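Side-chain contacts in putative dehydratase (PDB 3TW9), which dehydrates D-gluconate to 2-dehydro-3-deoxy-D-gluconate with low activity, using one magnesium ion per subunit: residues A64-R69 against N108-N113; Y272-V277 against Y319-V324; M298-V303 against A348-G353; N306-L311 against A337-L342; A362-D367 against A400-K405. All coordinates share one frame; numbering follows the deposited sequence.

Contact 1. Residues A64-R69 against N108-N113; sequences ATFTQR and NGPIMN
Phe66 meets Pro110 and Ile111 in a small apolar contact at the surface of the N-terminal domain, where the loop between strand 59-63 and helix 70-85 approaches the first turn of helix 110-131. The phenyl and proline rings run alongside each other in the same direction, with Phe66 CE2 3.6 Å from Pro110 CB. Ile111 comes instead to the ring's edge, its CG1 3.8 Å from Phe66 CE2. With CG anti to the backbone N (chi1 171°), the ring is carried across to the helix. Arg69 CB sits 3.5 Å above the plane of the Phe66 ring, toward its rim, and also reaches Ile111 CG1 at 4.1 Å. Beyond this apolar root the arginine bends at chi2 and folds back toward its own backbone, where NH1 donates to Gln68 O over 2.9 Å, from well above the carbonyl plane but with Gln68 O in the guanidinium plane. Proline suits the position just after the N-cap, Gly109, because the first turn of a helix needs no amide donor there. The loop also holds Gln68, a substrate-binding residue, and Phe66 lies about 6 Å, side chain to side chain, from the substrate-binding Asp354. Apolar contact alone joins the two segments and depends on fit of shape, while directional bonds tie the loop elsewhere, Thr65 OG1 to Ala47 N and Thr67 OG1 to Asp45 O.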
# COMPACT_ATOMS: atom_id res chain seq x y z
N ALA C 64 -19.08 -6.44 9.67
CA ALA C 64 -19.11 -5.31 10.61
C ALA C 64 -19.10 -5.77 12.05
O ALA C 64 -19.67 -5.10 12.92
CB ALA C 64 -20.36 -4.41 10.32
N THR C 65 -18.46 -6.91 12.33
CA THR C 65 -18.56 -7.53 13.63
C THR C 65 -17.60 -6.94 14.67
O THR C 65 -16.41 -7.31 14.72
CB THR C 65 -18.40 -9.07 13.50
OG1 THR C 65 -19.33 -9.55 12.49
CG2 THR C 65 -18.63 -9.79 14.83
N PHE C 66 -18.13 -5.98 15.44
CA PHE C 66 -17.65 -5.63 16.77
C PHE C 66 -18.74 -6.21 17.67
O PHE C 66 -19.75 -5.57 17.94
CB PHE C 66 -17.53 -4.09 16.88
CG PHE C 66 -17.24 -3.55 18.26
CD1 PHE C 66 -16.77 -4.34 19.30
CD2 PHE C 66 -17.41 -2.18 18.50
CE1 PHE C 66 -16.49 -3.81 20.55
CE2 PHE C 66 -17.12 -1.63 19.76
CZ PHE C 66 -16.67 -2.46 20.79
N THR C 67 -18.50 -7.44 18.13
CA THR C 67 -19.55 -8.23 18.79
C THR C 67 -20.15 -7.57 20.05
O THR C 67 -21.38 -7.58 20.25
CB THR C 67 -19.09 -9.69 19.09
OG1 THR C 67 -20.23 -10.50 19.41
CG2 THR C 67 -18.13 -9.77 20.27
N GLN C 68 -19.29 -6.95 20.87
CA GLN C 68 -19.73 -6.36 22.14
C GLN C 68 -20.61 -5.11 21.96
O GLN C 68 -21.24 -4.67 22.92
CB GLN C 68 -18.54 -6.05 23.04
CG GLN C 68 -17.72 -7.28 23.45
CD GLN C 68 -16.58 -7.61 22.49
OE1 GLN C 68 -16.51 -7.09 21.39
NE2 GLN C 68 -15.69 -8.50 22.92
N ARG C 69 -20.64 -4.55 20.75
CA ARG C 69 -21.44 -3.34 20.50
C ARG C 69 -22.27 -3.49 19.24
O ARG C 69 -22.61 -2.51 18.58
CB ARG C 69 -20.57 -2.07 20.49
CG ARG C 69 -19.95 -1.70 21.84
CD ARG C 69 -20.96 -1.23 22.89
NE ARG C 69 -20.33 -0.84 24.15
CZ ARG C 69 -19.96 -1.67 25.13
NH1 ARG C 69 -20.17 -2.97 25.04
NH2 ARG C 69 -19.39 -1.18 26.24
N ASN C 108 -12.30 7.26 13.60
CA ASN C 108 -11.25 6.48 14.25
C ASN C 108 -11.70 5.81 15.54
O ASN C 108 -11.18 6.10 16.63
CB ASN C 108 -9.97 7.35 14.50
CG ASN C 108 -9.39 7.88 13.24
OD1 ASN C 108 -9.11 9.08 13.13
ND2 ASN C 108 -9.14 6.99 12.27
N GLY C 109 -12.69 4.93 15.43
CA GLY C 109 -13.17 4.19 16.60
C GLY C 109 -13.77 2.86 16.21
O GLY C 109 -14.03 2.66 15.03
N PRO C 110 -13.97 1.97 17.19
CA PRO C 110 -14.37 0.58 16.82
C PRO C 110 -15.78 0.50 16.22
O PRO C 110 -16.01 -0.29 15.28
CB PRO C 110 -14.23 -0.19 18.13
CG PRO C 110 -14.35 0.85 19.25
CD PRO C 110 -13.78 2.16 18.64
N ILE C 111 -16.70 1.34 16.69
CA ILE C 111 -18.03 1.33 16.10
C ILE C 111 -18.03 1.98 14.71
O ILE C 111 -18.51 1.39 13.72
CB ILE C 111 -19.12 1.91 17.04
CG1 ILE C 111 -19.24 1.14 18.36
CG2 ILE C 111 -20.51 1.87 16.31
CD1 ILE C 111 -20.13 1.88 19.39
N MET C 112 -17.43 3.17 14.61
CA MET C 112 -17.27 3.87 13.33
C MET C 112 -16.56 3.02 12.27
O MET C 112 -17.00 2.94 11.15
CB MET C 112 -16.47 5.18 13.52
CG MET C 112 -17.06 6.15 14.56
SD MET C 112 -18.65 6.83 13.99
CE MET C 112 -18.19 7.89 12.66
N ASN C 113 -15.44 2.41 12.64
CA ASN C 113 -14.64 1.65 11.67
C ASN C 113 -15.41 0.40 11.18
O ASN C 113 -15.28 0.02 10.01
CB ASN C 113 -13.32 1.22 12.28
CG ASN C 113 -12.38 2.41 12.63
OD1 ASN C 113 -12.68 3.58 12.38
ND2 ASN C 113 -11.24 2.10 13.24

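Contact 2. Residues Y272-V277 against Y319-V324; sequences YLEDPV and YIRCHV
Arg321 and Glu274 form a buried salt bridge in which one carboxylate oxygen takes two donors: OE2 of Glu274 accepts from Arg321 NH2 at 2.8 Å and, weakly, from Arg321 NE at 2.9 Å. The oxygen lies in the guanidinium plane, yet NH2 meets it from above the carboxylate plane, the two flat groups standing 87° apart. Arg321 gets there by bending at chi2 and chi3, whereas Glu274 runs straight out. NH2 has a second salt bridge, to Glu377 OE1, and NH1 donates to Ala348 O. Over one face of the guanidinium lies Tyr272 OH, 3.3 Å from Arg321 CD; this hydroxyl is hydrogen-bonded to Tyr150 OH. Nearer the backbone of Tyr272, its CD2 sits 3.4 Å from Tyr319 CD2, over a face of the Tyr319 ring, whose OH is bonded to Arg346 NH2. Tyrosine suits both places, filling the interior with its ring while its hydroxyl finds a polar partner. Arginine here probably offsets the gathered negative charge of Glu274, Glu300 and Glu377. A magnesium ligand, Glu274, and a substrate-binding arginine, at and just after the C-terminal ends of strands 272-274 and 319-320, which flank strand 296-298, are typical of the enolase-superfamily barrel active site.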
# COMPACT_ATOMS: atom_id res chain seq x y z
N TYR C 272 5.60 -15.91 18.09
CA TYR C 272 5.46 -14.57 18.63
C TYR C 272 4.90 -14.50 20.05
O TYR C 272 4.21 -15.42 20.51
CB TYR C 272 4.75 -13.62 17.65
CG TYR C 272 3.31 -13.82 17.25
CD1 TYR C 272 2.26 -13.87 18.20
CD2 TYR C 272 2.98 -13.85 15.88
CE1 TYR C 272 0.90 -13.96 17.76
CE2 TYR C 272 1.68 -13.95 15.46
CZ TYR C 272 0.65 -14.02 16.38
OH TYR C 272 -0.65 -14.09 15.87
N LEU C 273 5.23 -13.40 20.73
CA LEU C 273 4.63 -13.04 22.01
C LEU C 273 3.70 -11.87 21.72
O LEU C 273 4.13 -10.86 21.16
CB LEU C 273 5.70 -12.59 23.00
CG LEU C 273 5.27 -12.23 24.43
CD1 LEU C 273 4.74 -13.49 25.15
CD2 LEU C 273 6.43 -11.68 25.21
N GLU C 274 2.43 -12.04 22.08
CA GLU C 274 1.35 -11.19 21.62
C GLU C 274 0.82 -10.23 22.68
O GLU C 274 0.66 -10.58 23.85
CB GLU C 274 0.19 -12.05 21.10
CG GLU C 274 -0.94 -11.23 20.53
CD GLU C 274 -2.14 -12.04 20.22
OE1 GLU C 274 -2.01 -13.27 20.29
OE2 GLU C 274 -3.18 -11.44 19.87
N ASP C 275 0.50 -9.02 22.21
CA ASP C 275 -0.00 -7.92 23.08
C ASP C 275 0.70 -7.79 24.41
O ASP C 275 0.06 -7.86 25.46
CB ASP C 275 -1.52 -7.98 23.22
CG ASP C 275 -2.22 -7.76 21.93
OD1 ASP C 275 -1.56 -7.53 20.89
OD2 ASP C 275 -3.48 -7.86 21.91
N PRO C 276 2.05 -7.60 24.39
CA PRO C 276 2.74 -7.42 25.64
C PRO C 276 2.33 -6.10 26.36
O PRO C 276 2.52 -5.97 27.56
CB PRO C 276 4.22 -7.36 25.23
CG PRO C 276 4.22 -6.93 23.81
CD PRO C 276 2.98 -7.59 23.24
N VAL C 277 1.80 -5.15 25.60
CA VAL C 277 1.29 -3.91 26.21
C VAL C 277 -0.10 -3.61 25.68
O VAL C 277 -0.47 -4.06 24.59
CB VAL C 277 2.23 -2.67 26.00
CG1 VAL C 277 3.57 -2.94 26.64
CG2 VAL C 277 2.42 -2.31 24.50
N TYR C 319 4.87 -8.48 13.93
CA TYR C 319 3.57 -8.86 13.37
C TYR C 319 2.50 -7.85 13.74
O TYR C 319 2.41 -7.46 14.91
CB TYR C 319 3.10 -10.26 13.87
CG TYR C 319 4.04 -11.34 13.53
CD1 TYR C 319 3.86 -12.07 12.33
CD2 TYR C 319 5.11 -11.67 14.38
CE1 TYR C 319 4.73 -13.09 12.01
CE2 TYR C 319 6.01 -12.69 14.03
CZ TYR C 319 5.79 -13.39 12.85
OH TYR C 319 6.66 -14.41 12.49
N ILE C 320 1.67 -7.51 12.76
CA ILE C 320 0.48 -6.65 13.01
C ILE C 320 -0.81 -7.51 13.11
O ILE C 320 -1.05 -8.35 12.27
CB ILE C 320 0.41 -5.48 11.98
CG1 ILE C 320 -0.67 -4.42 12.32
CG2 ILE C 320 0.35 -5.92 10.52
CD1 ILE C 320 -0.40 -3.67 13.63
N ARG C 321 -1.61 -7.26 14.16
CA ARG C 321 -2.69 -8.17 14.59
C ARG C 321 -4.07 -7.58 14.44
O ARG C 321 -4.99 -8.07 15.07
CB ARG C 321 -2.47 -8.53 16.08
CG ARG C 321 -1.22 -9.42 16.38
CD ARG C 321 -1.55 -10.89 16.12
NE ARG C 321 -2.58 -11.39 17.03
CZ ARG C 321 -3.60 -12.21 16.72
NH1 ARG C 321 -3.83 -12.63 15.47
NH2 ARG C 321 -4.41 -12.61 17.70
N CYS C 322 -4.23 -6.53 13.64
CA CYS C 322 -5.53 -5.81 13.64
C CYS C 322 -6.68 -6.72 13.24
O CYS C 322 -6.52 -7.68 12.46
CB CYS C 322 -5.50 -4.58 12.74
SG CYS C 322 -4.22 -3.40 13.27
N HIS C 323 -7.80 -6.42 13.85
CA HIS C 323 -9.09 -6.97 13.48
C HIS C 323 -9.54 -6.15 12.28
O HIS C 323 -9.84 -4.96 12.42
CB HIS C 323 -10.03 -6.87 14.72
CG HIS C 323 -11.29 -7.68 14.62
ND1 HIS C 323 -11.48 -8.82 15.36
CD2 HIS C 323 -12.42 -7.50 13.90
CE1 HIS C 323 -12.68 -9.32 15.09
NE2 HIS C 323 -13.27 -8.54 14.20
N VAL C 324 -9.56 -6.77 11.09
CA VAL C 324 -9.73 -6.04 9.82
C VAL C 324 -10.96 -5.11 9.76
O VAL C 324 -10.85 -3.92 9.32
CB VAL C 324 -9.70 -7.00 8.59
CG1 VAL C 324 -10.06 -6.25 7.30
CG2 VAL C 324 -8.30 -7.62 8.47

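Contact 3. Residues M298-V303 against A348-G353; sequences MGELFV and AWHGPG
ND1 of His350, the ring that packs against Glu300, is hydrogen-bonded to ND1 of His323, which helps fix the rotation of the imidazole. Glu300 comes over one face of that ring: its CB stands 3.8 Å from the His350 ring centroid, 10° off the normal, a CH-pi contact. Pro352 CD covers the opposite face, 3.7 Å above the plane, so the ring is sandwiched between aliphatic carbons. Farther along, Glu300 OE1 approaches His350 NE2 to 3.2 Å, but the angle is too poor for a hydrogen bond, and the carboxylate is turned 39° from the ring. Both loops follow parallel barrel strands, 296-298 and 346-347, the usual place for catalytic-site residues in the enolase superfamily: Glu300 binds magnesium and substrate, His350 substrate. Pro352 is probably important for activity and specificity, as in relatives. Glu300 holds the first corner of a type I turn from Gly299 to Phe302, closed by Phe302 N to Gly299 O at 2.9 Å. Glycine suits the residue that opens the turn, where phi is positive (128°) and its CA lies over the centre of the Phe302 ring.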
# COMPACT_ATOMS: atom_id res chain seq x y z
N MET C 298 1.31 -7.17 17.97
CA MET C 298 0.51 -6.16 18.63
C MET C 298 -0.64 -5.87 17.72
O MET C 298 -0.50 -5.85 16.49
CB MET C 298 1.31 -4.84 18.77
CG MET C 298 2.20 -4.73 19.99
SD MET C 298 1.34 -4.77 21.58
CE MET C 298 0.32 -3.27 21.45
N GLY C 299 -1.79 -5.58 18.31
CA GLY C 299 -2.71 -4.75 17.57
C GLY C 299 -4.15 -5.15 17.34
O GLY C 299 -4.88 -4.42 16.66
N GLU C 300 -4.60 -6.26 17.91
CA GLU C 300 -6.02 -6.59 17.70
C GLU C 300 -6.97 -5.49 18.24
O GLU C 300 -8.07 -5.34 17.74
CB GLU C 300 -6.36 -7.95 18.29
CG GLU C 300 -6.26 -8.01 19.77
CD GLU C 300 -6.50 -9.40 20.35
OE1 GLU C 300 -6.00 -10.41 19.80
OE2 GLU C 300 -7.19 -9.46 21.38
N LEU C 301 -6.50 -4.71 19.22
CA LEU C 301 -7.26 -3.59 19.76
C LEU C 301 -7.16 -2.29 18.97
O LEU C 301 -7.88 -1.33 19.26
CB LEU C 301 -6.82 -3.33 21.19
CG LEU C 301 -7.51 -4.22 22.22
CD1 LEU C 301 -6.79 -4.17 23.55
CD2 LEU C 301 -9.02 -3.85 22.35
N PHE C 302 -6.29 -2.23 17.97
CA PHE C 302 -6.06 -0.95 17.26
C PHE C 302 -7.22 -0.44 16.40
O PHE C 302 -7.88 -1.19 15.69
CB PHE C 302 -4.81 -1.00 16.37
CG PHE C 302 -3.49 -1.16 17.11
CD1 PHE C 302 -3.41 -1.01 18.48
CD2 PHE C 302 -2.32 -1.43 16.40
CE1 PHE C 302 -2.17 -1.15 19.16
CE2 PHE C 302 -1.08 -1.59 17.06
CZ PHE C 302 -1.01 -1.42 18.46
N VAL C 303 -7.45 0.87 16.49
CA VAL C 303 -8.50 1.58 15.75
C VAL C 303 -8.00 2.92 15.19
O VAL C 303 -8.78 3.68 14.60
CB VAL C 303 -9.72 1.89 16.68
CG1 VAL C 303 -10.47 0.60 17.06
CG2 VAL C 303 -9.26 2.59 17.96
N ALA C 348 -0.79 -10.58 10.72
CA ALA C 348 -1.37 -11.65 11.54
C ALA C 348 -2.77 -11.21 11.92
O ALA C 348 -3.10 -11.05 13.10
CB ALA C 348 -0.51 -11.96 12.76
N TRP C 349 -3.62 -11.09 10.91
CA TRP C 349 -4.98 -10.53 11.16
C TRP C 349 -5.71 -11.30 12.23
O TRP C 349 -5.57 -12.54 12.33
CB TRP C 349 -5.80 -10.56 9.90
CG TRP C 349 -5.15 -9.89 8.72
CD1 TRP C 349 -4.92 -10.47 7.50
CD2 TRP C 349 -4.67 -8.53 8.64
NE1 TRP C 349 -4.32 -9.55 6.66
CE2 TRP C 349 -4.15 -8.36 7.33
CE3 TRP C 349 -4.62 -7.44 9.54
CZ2 TRP C 349 -3.60 -7.14 6.87
CZ3 TRP C 349 -4.04 -6.23 9.10
CH2 TRP C 349 -3.56 -6.09 7.77
N HIS C 350 -6.48 -10.58 13.04
CA HIS C 350 -7.21 -11.18 14.14
C HIS C 350 -8.21 -12.20 13.60
O HIS C 350 -8.95 -11.90 12.67
CB HIS C 350 -7.92 -10.10 14.94
CG HIS C 350 -8.32 -10.53 16.31
ND1 HIS C 350 -9.43 -10.01 16.95
CD2 HIS C 350 -7.80 -11.47 17.14
CE1 HIS C 350 -9.56 -10.59 18.13
NE2 HIS C 350 -8.58 -11.46 18.28
N GLY C 351 -8.18 -13.40 14.18
CA GLY C 351 -9.08 -14.50 13.76
C GLY C 351 -9.74 -15.22 14.93
O GLY C 351 -9.52 -16.44 15.13
N PRO C 352 -10.57 -14.50 15.70
CA PRO C 352 -11.19 -15.09 16.88
C PRO C 352 -12.54 -15.72 16.49
O PRO C 352 -12.78 -15.98 15.31
CB PRO C 352 -11.40 -13.86 17.75
CG PRO C 352 -11.82 -12.80 16.76
CD PRO C 352 -11.00 -13.10 15.52
N GLY C 353 -13.41 -16.01 17.46
CA GLY C 353 -14.78 -16.42 17.10
C GLY C 353 -15.66 -15.24 16.71
O GLY C 353 -16.62 -15.38 15.91

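Contact 4. Residues N306-L311 against A337-L342; sequences NEWKPL and AVYSEL
Trp308 points the edge of its indole toward a face of Tyr339 in an offset edge-to-face pair, the six-membered ring and the phenol having centroids 5.5 Å apart and planes at 65°. The nearest atoms are Trp308 CZ3 and Tyr339 CD2, 3.6 Å from each other. Trp308 takes the less common first torsion, CG between backbone N and carbonyl carbon (chi1 60°), which swings the indole toward helix 330-342. Lys309 passes obliquely across the hydroxyl end of the phenol, its chain straight until chi4, and brings CE within 3.4 Å of Tyr339 OH; a long aliphatic stem with a charged end suits this partly exposed spot. Asp313, one turn on, positions both polar ends: OD2 forms a salt bridge with Lys309 NZ, and OD1 a hydrogen bond with Tyr339 OH. Outermost comes the second subunit, whose Tyr339 stacks on this Tyr339 and whose Asn343 hydrogen-bonds to both Lys309 NZ and Tyr339 OH. Here two consecutive outer helices of a beta/alpha barrel, 305-313 and 330-342, meet through aromatic side chains that also build a subunit interface.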
# COMPACT_ATOMS: atom_id res chain seq x y z
N ASN C 306 -2.45 6.30 14.60
CA ASN C 306 -1.42 6.72 15.54
C ASN C 306 -1.12 5.66 16.58
O ASN C 306 -0.23 5.85 17.43
CB ASN C 306 -1.77 8.08 16.18
CG ASN C 306 -1.77 9.19 15.16
OD1 ASN C 306 -0.72 9.53 14.61
ND2 ASN C 306 -2.95 9.74 14.87
N GLU C 307 -1.85 4.54 16.52
CA GLU C 307 -1.43 3.35 17.26
C GLU C 307 -0.43 2.49 16.50
O GLU C 307 0.65 2.21 17.00
CB GLU C 307 -2.65 2.53 17.68
CG GLU C 307 -3.45 3.30 18.78
CD GLU C 307 -4.82 2.72 18.98
OE1 GLU C 307 -5.39 2.25 17.98
OE2 GLU C 307 -5.33 2.76 20.12
N TRP C 308 -0.73 2.13 15.26
CA TRP C 308 0.19 1.22 14.57
C TRP C 308 1.37 1.88 13.87
O TRP C 308 2.45 1.28 13.77
CB TRP C 308 -0.56 0.27 13.64
CG TRP C 308 -1.35 0.92 12.52
CD1 TRP C 308 -2.72 1.10 12.47
CD2 TRP C 308 -0.83 1.45 11.30
NE1 TRP C 308 -3.06 1.70 11.28
CE2 TRP C 308 -1.92 1.91 10.54
CE3 TRP C 308 0.46 1.56 10.76
CZ2 TRP C 308 -1.75 2.48 9.28
CZ3 TRP C 308 0.62 2.13 9.51
CH2 TRP C 308 -0.49 2.59 8.79
N LYS C 309 1.18 3.11 13.38
CA LYS C 309 2.22 3.80 12.59
C LYS C 309 3.57 4.06 13.30
O LYS C 309 4.59 3.71 12.71
CB LYS C 309 1.69 5.06 11.89
CG LYS C 309 2.56 5.56 10.74
CD LYS C 309 1.96 6.81 10.09
CE LYS C 309 2.94 7.47 9.13
NZ LYS C 309 4.23 7.95 9.74
N PRO C 310 3.58 4.63 14.53
CA PRO C 310 4.89 4.72 15.20
C PRO C 310 5.54 3.36 15.42
O PRO C 310 6.74 3.27 15.34
CB PRO C 310 4.58 5.36 16.56
CG PRO C 310 3.23 5.95 16.42
CD PRO C 310 2.50 5.14 15.41
N LEU C 311 4.75 2.32 15.67
CA LEU C 311 5.30 0.97 15.90
C LEU C 311 5.92 0.39 14.63
O LEU C 311 7.02 -0.20 14.66
CB LEU C 311 4.21 0.01 16.41
CG LEU C 311 3.58 0.43 17.73
CD1 LEU C 311 2.61 -0.65 18.21
CD2 LEU C 311 4.63 0.70 18.81
N ALA C 337 -1.06 -3.54 5.43
CA ALA C 337 -0.25 -4.71 5.03
C ALA C 337 0.96 -4.25 4.20
O ALA C 337 2.08 -4.68 4.42
CB ALA C 337 -1.11 -5.67 4.21
N VAL C 338 0.70 -3.34 3.26
CA VAL C 338 1.75 -2.73 2.43
C VAL C 338 2.73 -1.87 3.25
O VAL C 338 3.94 -1.97 3.07
CB VAL C 338 1.13 -1.89 1.25
CG1 VAL C 338 2.18 -0.99 0.61
CG2 VAL C 338 0.47 -2.81 0.21
N TYR C 339 2.21 -1.06 4.18
CA TYR C 339 3.07 -0.21 5.02
C TYR C 339 3.98 -1.14 5.86
O TYR C 339 5.17 -0.94 5.95
CB TYR C 339 2.22 0.71 5.92
CG TYR C 339 2.99 1.93 6.43
CD1 TYR C 339 2.99 3.09 5.70
CD2 TYR C 339 3.71 1.89 7.63
CE1 TYR C 339 3.71 4.20 6.12
CE2 TYR C 339 4.43 3.01 8.08
CZ TYR C 339 4.40 4.17 7.30
OH TYR C 339 5.11 5.31 7.66
N SER C 340 3.40 -2.21 6.37
CA SER C 340 4.13 -3.27 7.07
C SER C 340 5.20 -3.95 6.20
O SER C 340 6.37 -4.10 6.64
CB SER C 340 3.12 -4.27 7.65
OG SER C 340 2.35 -3.61 8.64
N GLU C 341 4.86 -4.26 4.95
CA GLU C 341 5.77 -4.94 4.00
C GLU C 341 7.09 -4.20 3.79
O GLU C 341 8.18 -4.81 3.83
CB GLU C 341 5.08 -5.09 2.64
CG GLU C 341 5.87 -5.87 1.62
CD GLU C 341 5.24 -5.82 0.25
OE1 GLU C 341 4.03 -5.49 0.16
OE2 GLU C 341 5.97 -6.09 -0.73
N LEU C 342 6.99 -2.88 3.59
CA LEU C 342 8.16 -2.06 3.31
C LEU C 342 9.04 -1.93 4.55
O LEU C 342 10.23 -1.65 4.43
CB LEU C 342 7.76 -0.69 2.75
CG LEU C 342 7.20 -0.89 1.33
CD1 LEU C 342 6.47 0.35 0.80
CD2 LEU C 342 8.28 -1.35 0.37

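Contact 5. Residues A362-D367 against A400-K405; sequences ANMHLD and AYLNDK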
# COMPACT_ATOMS: atom_id res chain seq x y z
N ALA C 362 -12.36 -12.31 4.24
CA ALA C 362 -11.63 -11.06 3.98
C ALA C 362 -10.17 -11.16 4.45
O ALA C 362 -9.28 -10.83 3.65
CB ALA C 362 -12.30 -9.89 4.66
N ASN C 363 -9.95 -11.63 5.69
CA ASN C 363 -8.57 -11.91 6.23
C ASN C 363 -7.78 -12.72 5.24
O ASN C 363 -6.64 -12.45 4.98
CB ASN C 363 -8.57 -12.73 7.52
CG ASN C 363 -9.04 -11.96 8.77
OD1 ASN C 363 -9.32 -10.75 8.75
ND2 ASN C 363 -9.12 -12.68 9.88
N MET C 364 -8.41 -13.77 4.71
CA MET C 364 -7.67 -14.74 3.91
C MET C 364 -7.37 -14.26 2.50
O MET C 364 -6.34 -14.59 1.95
CB MET C 364 -8.39 -16.10 3.94
CG MET C 364 -8.28 -16.76 5.32
SD MET C 364 -9.21 -18.31 5.36
CE MET C 364 -8.84 -18.85 7.04
N HIS C 365 -8.27 -13.47 1.91
CA HIS C 365 -7.97 -12.79 0.63
C HIS C 365 -6.81 -11.80 0.75
O HIS C 365 -5.97 -11.70 -0.15
CB HIS C 365 -9.19 -12.08 0.05
CG HIS C 365 -10.18 -13.03 -0.57
ND1 HIS C 365 -10.20 -13.29 -1.92
CD2 HIS C 365 -11.15 -13.80 -0.02
CE1 HIS C 365 -11.15 -14.18 -2.18
NE2 HIS C 365 -11.73 -14.50 -1.04
N LEU C 366 -6.78 -11.06 1.85
CA LEU C 366 -5.58 -10.27 2.17
C LEU C 366 -4.36 -11.19 2.31
O LEU C 366 -3.32 -10.94 1.70
CB LEU C 366 -5.82 -9.47 3.45
CG LEU C 366 -6.84 -8.33 3.31
CD1 LEU C 366 -7.29 -7.90 4.67
CD2 LEU C 366 -6.27 -7.12 2.55
N ASP C 367 -4.50 -12.26 3.10
CA ASP C 367 -3.39 -13.18 3.39
C ASP C 367 -2.78 -13.73 2.09
O ASP C 367 -1.57 -13.79 1.95
CB ASP C 367 -3.91 -14.39 4.17
CG ASP C 367 -4.24 -14.08 5.59
OD1 ASP C 367 -3.69 -13.09 6.17
OD2 ASP C 367 -5.03 -14.85 6.16
N ALA C 400 -5.41 -23.26 5.28
CA ALA C 400 -6.69 -22.89 4.72
C ALA C 400 -6.60 -22.70 3.22
O ALA C 400 -5.62 -22.12 2.69
CB ALA C 400 -7.25 -21.63 5.38
N TYR C 401 -7.64 -23.18 2.53
CA TYR C 401 -7.72 -23.09 1.07
C TYR C 401 -9.02 -22.38 0.70
O TYR C 401 -10.11 -22.90 0.93
CB TYR C 401 -7.62 -24.48 0.39
CG TYR C 401 -6.37 -25.25 0.75
CD1 TYR C 401 -5.20 -25.11 0.00
CD2 TYR C 401 -6.34 -26.11 1.86
CE1 TYR C 401 -4.04 -25.79 0.34
CE2 TYR C 401 -5.19 -26.79 2.20
CZ TYR C 401 -4.04 -26.63 1.44
OH TYR C 401 -2.89 -27.30 1.78
N LEU C 402 -8.89 -21.17 0.16
CA LEU C 402 -10.05 -20.42 -0.30
C LEU C 402 -10.59 -21.04 -1.57
O LEU C 402 -9.81 -21.47 -2.42
CB LEU C 402 -9.65 -18.97 -0.61
CG LEU C 402 -9.42 -17.99 0.53
CD1 LEU C 402 -8.96 -16.65 -0.06
CD2 LEU C 402 -10.65 -17.81 1.41
N ASN C 403 -11.92 -21.06 -1.71
CA ASN C 403 -12.51 -21.37 -3.02
C ASN C 403 -12.12 -20.27 -3.99
O ASN C 403 -11.71 -19.18 -3.56
CB ASN C 403 -14.04 -21.60 -2.94
CG ASN C 403 -14.85 -20.32 -2.65
OD1 ASN C 403 -14.75 -19.33 -3.37
ND2 ASN C 403 -15.68 -20.36 -1.61
N ASP C 404 -12.23 -20.54 -5.29
CA ASP C 404 -11.83 -19.54 -6.29
C ASP C 404 -13.02 -18.82 -6.94
O ASP C 404 -12.91 -18.31 -8.05
CB ASP C 404 -10.86 -20.13 -7.33
CG ASP C 404 -11.47 -21.23 -8.19
OD1 ASP C 404 -12.51 -21.83 -7.81
OD2 ASP C 404 -10.90 -21.52 -9.26
N LYS C 405 -14.15 -18.76 -6.23
CA LYS C 405 -15.31 -18.02 -6.72
C LYS C 405 -15.04 -16.49 -6.72
O LYS C 405 -14.19 -16.01 -5.95
CB LYS C 405 -16.54 -18.35 -5.88
CG LYS C 405 -16.95 -19.84 -5.92
CD LYS C 405 -17.98 -20.16 -4.86
CE LYS C 405 -19.37 -19.66 -5.25
NZ LYS C 405 -20.33 -19.81 -4.12
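Leu402 drives a methyl group onto the imidazole of His365: CD1 is 3.6 Å from the ring centroid and only 13° off its normal, a CH-pi contact over the centre of the face. Its other methyl, CD2, lies 3.8 Å from Met364 CB, so the forked leucine side chain engages two successive residues of helix 357-369. Met364 then stretches out, both outer torsions anti (chi2 177°, chi3 178°), and lays CE against Ala400 CB at 3.6 Å. A small alanine on the strand suits the place where a long, flexible methionine arrives. The histidine is buried but its nitrogens are satisfied: ND1 accepts from the backbone N of Tyr136 and NE2 donates to Leu408 O, two bonds that fix the ring's rotation, with one face against Leu402. Past Leu402 the packing gives way to solvent. Asp404 and Lys405 are exposed, and the chain is shaped there by an Asx turn in which Asn403 OD1 accepts from Lys405 N at 3.0 Å; Asn403 ND2 binds Gly409 O. The arrangement is that of an outer helix in a beta/alpha barrel packing on strand 399-401, which is joined antiparallel to the barrel strand 147-152.

In the fold
Contact 1 comes first along the chain, in the N-terminal domain; the other four belong to the barrel domain. Contacts 2 and 3 interlock, their segments alternating, with centres about 6 Å apart: their strands, 272-274, 296-298, 319-320 and 346-347, are successive parallel neighbours, and residues at and after their ends contribute to the metal and substrate site. Contact 4, nested within the loop that contact 3 closes, lies in the helical layer about 12 Å, centre to centre, from contact 2. Contact 5 follows on the same sheet, about 17 Å between centres from contact 3, touching it through Trp349 and Asn363. Contact 1 reaches contact 3 through Asn113 and Val303, so the N-terminal domain abuts the active-site loops.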